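Local coordinates for secreted effector protein SopD (Salmonella typhimurium, PDB 5CPC) that alters host cell physiology as a secreted virulence effector, acting with SopB in membrane fission and macropinosome formation during invasion and contributing to replication in macrophages, at residues His198-Gln204 and His299-Ile305; Glu240-Ser244 and Leu292-Tyr296. All coordinates share one frame; numbering follows the deposited sequence.

Interaction 1. Residues His198-Gln204 and His299-Ile305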
loop_
_atom_site.group_PDB
_atom_site.type_symbol
_atom_site.label_atom_id
_atom_site.label_comp_id
_atom_site.label_asym_id
_atom_site.label_seq_id
_atom_site.Cartn_x
_atom_site.Cartn_y
_atom_site.Cartn_z
ATOM N N HIS A 198 5.002 -17.796 -2.399
ATOM C CA HIS A 198 5.247 -18.843 -1.397
ATOM C C HIS A 198 4.006 -19.679 -1.072
ATOM O O HIS A 198 2.947 -19.140 -0.789
ATOM C CB HIS A 198 5.819 -18.202 -0.153
ATOM C CG HIS A 198 5.937 -19.116 1.026
ATOM N ND1 HIS A 198 4.944 -19.229 1.973
ATOM C CD2 HIS A 198 6.956 -19.902 1.448
ATOM C CE1 HIS A 198 5.337 -20.074 2.914
ATOM N NE2 HIS A 198 6.556 -20.485 2.629
ATOM N N PRO A 199 4.128 -21.006 -1.173
ATOM C CA PRO A 199 2.970 -21.831 -0.858
ATOM C C PRO A 199 2.782 -21.982 0.662
ATOM O O PRO A 199 3.771 -22.175 1.406
ATOM C CB PRO A 199 3.321 -23.195 -1.482
ATOM C CG PRO A 199 4.796 -23.210 -1.619
ATOM C CD PRO A 199 5.190 -21.767 -1.860
ATOM N N LEU A 200 1.525 -21.918 1.090
ATOM C CA LEU A 200 1.189 -21.936 2.521
ATOM C C LEU A 200 1.741 -23.157 3.239
ATOM O O LEU A 200 1.819 -24.239 2.677
ATOM C CB LEU A 200 -0.315 -21.840 2.754
ATOM C CG LEU A 200 -1.194 -22.918 2.117
ATOM C CD1 LEU A 200 -1.309 -24.102 3.022
ATOM C CD2 LEU A 200 -2.566 -22.373 1.881
ATOM N N VAL A 201 2.163 -22.956 4.476
ATOM C CA VAL A 201 2.519 -24.048 5.336
ATOM C C VAL A 201 1.329 -24.367 6.231
ATOM O O VAL A 201 0.710 -23.452 6.786
ATOM C CB VAL A 201 3.735 -23.715 6.199
ATOM C CG1 VAL A 201 4.039 -24.916 7.151
ATOM C CG2 VAL A 201 4.937 -23.380 5.272
ATOM N N GLU A 202 1.038 -25.666 6.365
ATOM C CA GLU A 202 -0.066 -26.185 7.218
ATOM C C GLU A 202 0.105 -25.904 8.745
ATOM O O GLU A 202 1.128 -26.250 9.373
ATOM C CB GLU A 202 -0.336 -27.688 6.899
ATOM C CG GLU A 202 -1.755 -28.196 7.114
ATOM C CD GLU A 202 -2.848 -27.562 6.190
ATOM O OE1 GLU A 202 -3.984 -27.414 6.685
ATOM O OE2 GLU A 202 -2.642 -27.247 4.991
ATOM N N TRP A 203 -0.889 -25.188 9.286
ATOM C CA TRP A 203 -0.988 -24.804 10.697
ATOM C C TRP A 203 -0.812 -25.970 11.667
ATOM O O TRP A 203 -1.567 -26.926 11.584
ATOM C CB TRP A 203 -2.411 -24.296 10.902
ATOM C CG TRP A 203 -2.788 -23.965 12.397
ATOM C CD1 TRP A 203 -3.916 -24.376 13.056
ATOM C CD2 TRP A 203 -2.047 -23.155 13.333
ATOM N NE1 TRP A 203 -3.931 -23.861 14.331
ATOM C CE2 TRP A 203 -2.806 -23.098 14.523
ATOM C CE3 TRP A 203 -0.826 -22.460 13.271
ATOM C CZ2 TRP A 203 -2.373 -22.398 15.658
ATOM C CZ3 TRP A 203 -0.389 -21.768 14.387
ATOM C CH2 TRP A 203 -1.172 -21.729 15.573
ATOM N N GLN A 204 0.137 -25.894 12.600
ATOM C CA GLN A 204 0.206 -26.916 13.670
ATOM C C GLN A 204 0.264 -26.166 14.964
ATOM O O GLN A 204 1.226 -25.437 15.241
ATOM C CB GLN A 204 1.434 -27.797 13.558
ATOM C CG GLN A 204 1.353 -28.686 12.315
ATOM C CD GLN A 204 2.275 -29.851 12.363
ATOM O OE1 GLN A 204 3.033 -30.022 13.315
ATOM N NE2 GLN A 204 2.214 -30.691 11.330
ATOM N N HIS A 299 6.828 -23.457 11.354
ATOM C CA HIS A 299 6.175 -23.437 10.092
ATOM C C HIS A 299 7.138 -23.109 8.919
ATOM O O HIS A 299 6.846 -22.227 8.048
ATOM C CB HIS A 299 5.004 -22.448 10.151
ATOM C CG HIS A 299 3.888 -22.922 11.009
ATOM N ND1 HIS A 299 3.889 -22.769 12.375
ATOM C CD2 HIS A 299 2.740 -23.562 10.698
ATOM C CE1 HIS A 299 2.798 -23.322 12.875
ATOM N NE2 HIS A 299 2.075 -23.788 11.877
ATOM N N GLU A 300 8.265 -23.840 8.897
ATOM C CA GLU A 300 9.166 -23.886 7.759
ATOM C C GLU A 300 9.664 -22.497 7.488
ATOM O O GLU A 300 9.741 -22.097 6.364
ATOM C CB GLU A 300 8.488 -24.576 6.554
ATOM C CG GLU A 300 8.128 -26.057 6.948
ATOM C CD GLU A 300 7.608 -26.956 5.813
ATOM O OE1 GLU A 300 7.386 -26.522 4.678
ATOM O OE2 GLU A 300 7.400 -28.142 6.055
ATOM N N ARG A 301 9.982 -21.767 8.558
ATOM C CA ARG A 301 10.517 -20.399 8.479
ATOM C C ARG A 301 9.632 -19.482 7.640
ATOM O O ARG A 301 10.105 -18.767 6.726
ATOM C CB ARG A 301 11.947 -20.410 7.923
ATOM C CG ARG A 301 12.903 -21.262 8.680
ATOM C CD ARG A 301 14.422 -21.012 8.342
ATOM N NE ARG A 301 15.170 -21.613 9.434
ATOM C CZ ARG A 301 15.729 -20.944 10.447
ATOM N NH1 ARG A 301 15.715 -19.621 10.483
ATOM N NH2 ARG A 301 16.345 -21.613 11.422
ATOM N N SER A 302 8.337 -19.530 7.928
ATOM C CA SER A 302 7.349 -18.632 7.339
ATOM C C SER A 302 6.198 -18.378 8.375
ATOM O O SER A 302 5.954 -19.238 9.256
ATOM C CB SER A 302 6.765 -19.329 6.156
ATOM O OG SER A 302 5.789 -18.490 5.582
ATOM N N LEU A 303 5.481 -17.264 8.254
ATOM C CA LEU A 303 4.194 -17.155 8.951
ATOM C C LEU A 303 3.055 -17.210 7.969
ATOM O O LEU A 303 1.910 -16.957 8.308
ATOM C CB LEU A 303 4.098 -15.956 9.904
ATOM C CG LEU A 303 5.183 -15.860 10.979
ATOM C CD1 LEU A 303 5.113 -14.522 11.702
ATOM C CD2 LEU A 303 5.013 -16.984 11.957
ATOM N N HIS A 304 3.347 -17.668 6.758
ATOM C CA HIS A 304 2.332 -17.861 5.729
ATOM C C HIS A 304 1.719 -19.205 5.974
ATOM O O HIS A 304 1.975 -20.192 5.271
ATOM C CB HIS A 304 2.930 -17.723 4.313
ATOM C CG HIS A 304 1.970 -17.996 3.197
ATOM N ND1 HIS A 304 0.607 -17.788 3.300
ATOM C CD2 HIS A 304 2.184 -18.430 1.933
ATOM C CE1 HIS A 304 0.017 -18.129 2.171
ATOM N NE2 HIS A 304 0.955 -18.507 1.319
ATOM N N ILE A 305 0.829 -19.187 6.969
ATOM C CA ILE A 305 0.241 -20.380 7.583
ATOM C C ILE A 305 -1.179 -20.486 7.087
ATOM O O ILE A 305 -1.910 -19.500 7.096
ATOM C CB ILE A 305 0.344 -20.192 9.108
ATOM C CG1 ILE A 305 1.830 -20.147 9.459
ATOM C CG2 ILE A 305 -0.418 -21.224 9.886
ATOM C CD1 ILE A 305 2.186 -20.107 10.989
HETATM O O HOH W 1 8.272 -21.778 3.968
#

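Interaction 2. Residues Glu240-Ser244 and Leu292-Tyr296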
loop_
_atom_site.group_PDB
_atom_site.type_symbol
_atom_site.label_atom_id
_atom_site.label_comp_id
_atom_site.label_asym_id
_atom_site.label_seq_id
_atom_site.Cartn_x
_atom_site.Cartn_y
_atom_site.Cartn_z
ATOM N N GLU A 240 19.803 -14.072 13.407
ATOM C CA GLU A 240 18.659 -13.771 14.212
ATOM C C GLU A 240 17.498 -13.540 13.236
ATOM O O GLU A 240 17.727 -13.027 12.138
ATOM C CB GLU A 240 18.923 -12.466 14.931
ATOM C CG GLU A 240 19.320 -12.586 16.363
ATOM C CD GLU A 240 19.829 -11.243 16.935
ATOM O OE1 GLU A 240 19.029 -10.318 17.193
ATOM O OE2 GLU A 240 21.054 -11.115 17.073
ATOM N N VAL A 241 16.262 -13.868 13.634
ATOM C CA VAL A 241 15.081 -13.497 12.845
ATOM C C VAL A 241 14.428 -12.291 13.504
ATOM O O VAL A 241 14.137 -12.308 14.698
ATOM C CB VAL A 241 14.038 -14.607 12.819
ATOM C CG1 VAL A 241 12.944 -14.269 11.796
ATOM C CG2 VAL A 241 14.718 -15.954 12.534
ATOM N N ALA A 242 14.190 -11.256 12.719
ATOM C CA ALA A 242 13.663 -10.027 13.224
ATOM C C ALA A 242 12.243 -9.878 12.661
ATOM O O ALA A 242 12.057 -9.923 11.444
ATOM C CB ALA A 242 14.577 -8.850 12.723
ATOM N N PHE A 243 11.257 -9.716 13.532
ATOM C CA PHE A 243 9.867 -9.455 13.133
ATOM C C PHE A 243 9.553 -8.005 13.155
ATOM O O PHE A 243 10.274 -7.235 13.813
ATOM C CB PHE A 243 8.928 -10.190 14.077
ATOM C CG PHE A 243 9.117 -11.662 14.024
ATOM C CD1 PHE A 243 8.504 -12.406 13.039
ATOM C CD2 PHE A 243 9.952 -12.311 14.937
ATOM C CE1 PHE A 243 8.746 -13.771 12.898
ATOM C CE2 PHE A 243 10.136 -13.729 14.854
ATOM C CZ PHE A 243 9.557 -14.436 13.828
ATOM N N SER A 244 8.484 -7.671 12.407
ATOM C CA SER A 244 7.953 -6.318 12.174
ATOM C C SER A 244 6.512 -6.388 11.906
ATOM O O SER A 244 6.029 -7.392 11.437
ATOM C CB SER A 244 8.481 -5.778 10.824
ATOM O OG SER A 244 9.765 -5.413 11.140
ATOM N N LEU A 292 6.089 -15.396 17.948
ATOM C CA LEU A 292 6.295 -15.390 16.500
ATOM C C LEU A 292 7.463 -16.257 16.135
ATOM O O LEU A 292 7.386 -17.071 15.204
ATOM C CB LEU A 292 6.528 -13.907 16.009
ATOM C CG LEU A 292 5.290 -13.016 16.196
ATOM C CD1 LEU A 292 5.549 -11.596 15.733
ATOM C CD2 LEU A 292 4.008 -13.562 15.517
ATOM N N GLU A 293 8.551 -16.112 16.878
ATOM C CA GLU A 293 9.757 -16.904 16.526
ATOM C C GLU A 293 9.445 -18.379 16.594
ATOM O O GLU A 293 9.895 -19.166 15.715
ATOM C CB GLU A 293 10.957 -16.602 17.444
ATOM C CG GLU A 293 12.187 -17.426 17.035
ATOM C CD GLU A 293 13.258 -17.473 18.081
ATOM O OE1 GLU A 293 14.426 -17.443 17.690
ATOM O OE2 GLU A 293 12.976 -17.575 19.300
ATOM N N LYS A 294 8.633 -18.757 17.608
ATOM C CA LYS A 294 8.276 -20.169 17.815
ATOM C C LYS A 294 7.449 -20.620 16.642
ATOM O O LYS A 294 7.696 -21.679 16.091
ATOM C CB LYS A 294 7.525 -20.359 19.153
ATOM C CG LYS A 294 6.728 -21.701 19.356
ATOM C CD LYS A 294 5.896 -21.763 20.777
ATOM C CE LYS A 294 6.762 -21.587 22.041
ATOM N NZ LYS A 294 6.803 -20.156 22.656
ATOM N N LEU A 295 6.463 -19.826 16.252
ATOM C CA LEU A 295 5.609 -20.148 15.110
ATOM C C LEU A 295 6.415 -20.217 13.784
ATOM O O LEU A 295 6.247 -21.127 12.949
ATOM C CB LEU A 295 4.522 -19.089 15.011
ATOM C CG LEU A 295 3.489 -19.064 16.142
ATOM C CD1 LEU A 295 2.518 -17.876 15.991
ATOM C CD2 LEU A 295 2.752 -20.394 16.046
ATOM N N TYR A 296 7.338 -19.276 13.610
ATOM C CA TYR A 296 8.094 -19.182 12.346
ATOM C C TYR A 296 8.953 -20.422 12.226
ATOM O O TYR A 296 8.963 -21.049 11.173
ATOM C CB TYR A 296 8.926 -17.924 12.408
ATOM C CG TYR A 296 10.001 -17.690 11.346
ATOM C CD1 TYR A 296 9.689 -17.027 10.186
ATOM C CD2 TYR A 296 11.344 -18.000 11.594
ATOM C CE1 TYR A 296 10.677 -16.730 9.216
ATOM C CE2 TYR A 296 12.357 -17.690 10.626
ATOM C CZ TYR A 296 11.989 -17.072 9.440
ATOM O OH TYR A 296 12.915 -16.768 8.488
#

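Interaction 1. Residues His198-Gln204 and His299-Ile305
The imidazole of His198 lies beside Ser302 and His304. With CG anti to the backbone N (chi1 172°), the ring brings CE1 to 3.1 Å from Ser302 OG. A water bound to His198 NE2 donates at 2.8 Å to Glu300 O, linking ring and backbone. The His198 and His304 rings meet rim to rim, their closest approach too short to be trusted. Leu200 follows on a different side of His304: its CA sits over the imidazole face, 3.8 Å from the ring centroid and 18° off the normal, a CH-pi contact. At Val201 the two segments join as a minimal two-stranded parallel sheet, strand 201-202 beside strand 305-306. Val201 N donates to His304 O over 2.9 Å, nearly straight at 166°, and Ile305 CA approaches Val201 O as a CA-H...O contact; backbone bonds from Val201 and Trp203 to Gly306 extend the pairing. Val201 CG2 packs 3.6 Å from His299 O. Trp203 puts CE3 3.6 Å from Ile305 CG2, while its ring lies nearly parallel to that of His299 but slid aside. Gln204 N donates to His299 NE2 at 3.0 Å, tilted from the ring plane; Ile305 CD1 backs that ring, and His299 ND1 bonds to Leu295 O.

Interaction 2. Residues Glu240-Ser244 and Leu292-Tyr296
Val241 and Phe243, on one side of residues 240-244 of strand 240-245, pack against Leu292, Glu293 and Tyr296, within residues 292-296 of helix 285-298. The strand pairs with antiparallel strand 232-237, so helix 285-298 packs against a beta hairpin, with segment axes 9.8 Å apart at their closest and their directions at 115°. No hydrogen bond joins the segments. The aromatic contribution is a T-shaped pair: the edge of Phe243 faces the Tyr296 ring, planes at 90° and centroids 5.8 Å apart. Tyr296 makes a further edge-to-face pair with Tyr234 on strand 232-237, and its OH bonds to Glu236 OE1, which anchors the polar end of the ring to that strand. Two CH-pi contacts use ring faces. Leu292 CB stands over the centre of the Phe243 ring, 3.6 Å from the centroid, and Val241 CG1 lies over the Tyr296 face nearer its rim, 3.9 Å from the centroid. The remaining contacts are van der Waals packing. Phe243 CG is anti to the carbonyl carbon (chi1 -62°), which sets CE2 and CZ against the helix backbone, CE2 3.5 Å from Glu293 N; CZ meets Tyr296 CB at 3.8 Å. Val241 CG2 touches Tyr296 CE2 at 3.5 Å.

Overall arrangement
Interactions 1 and 2 lie about 13 Å apart, centre to centre, on the same side of the chain's centre, each about 23 Å from it. In sequence the order is 198-204, 240-244, 292-296, 299-305, so the contact of interaction 2 falls between the two halves of interaction 1. Helix 285-298 provides one side of interaction 2 and leads directly into the turn used by interaction 1. The two sites touch: Arg301 O is 3.3 Å from Tyr296 CE1, and Leu303 CD2 is 3.7 Å from Leu295 CB. Arg301 and Tyr296 also share Glu236 on strand 232-237. The C-terminal end of helix 285-298 thus packs on the hairpin and on the loops that flank the small parallel sheet, joining sequence-distant parts of SopD.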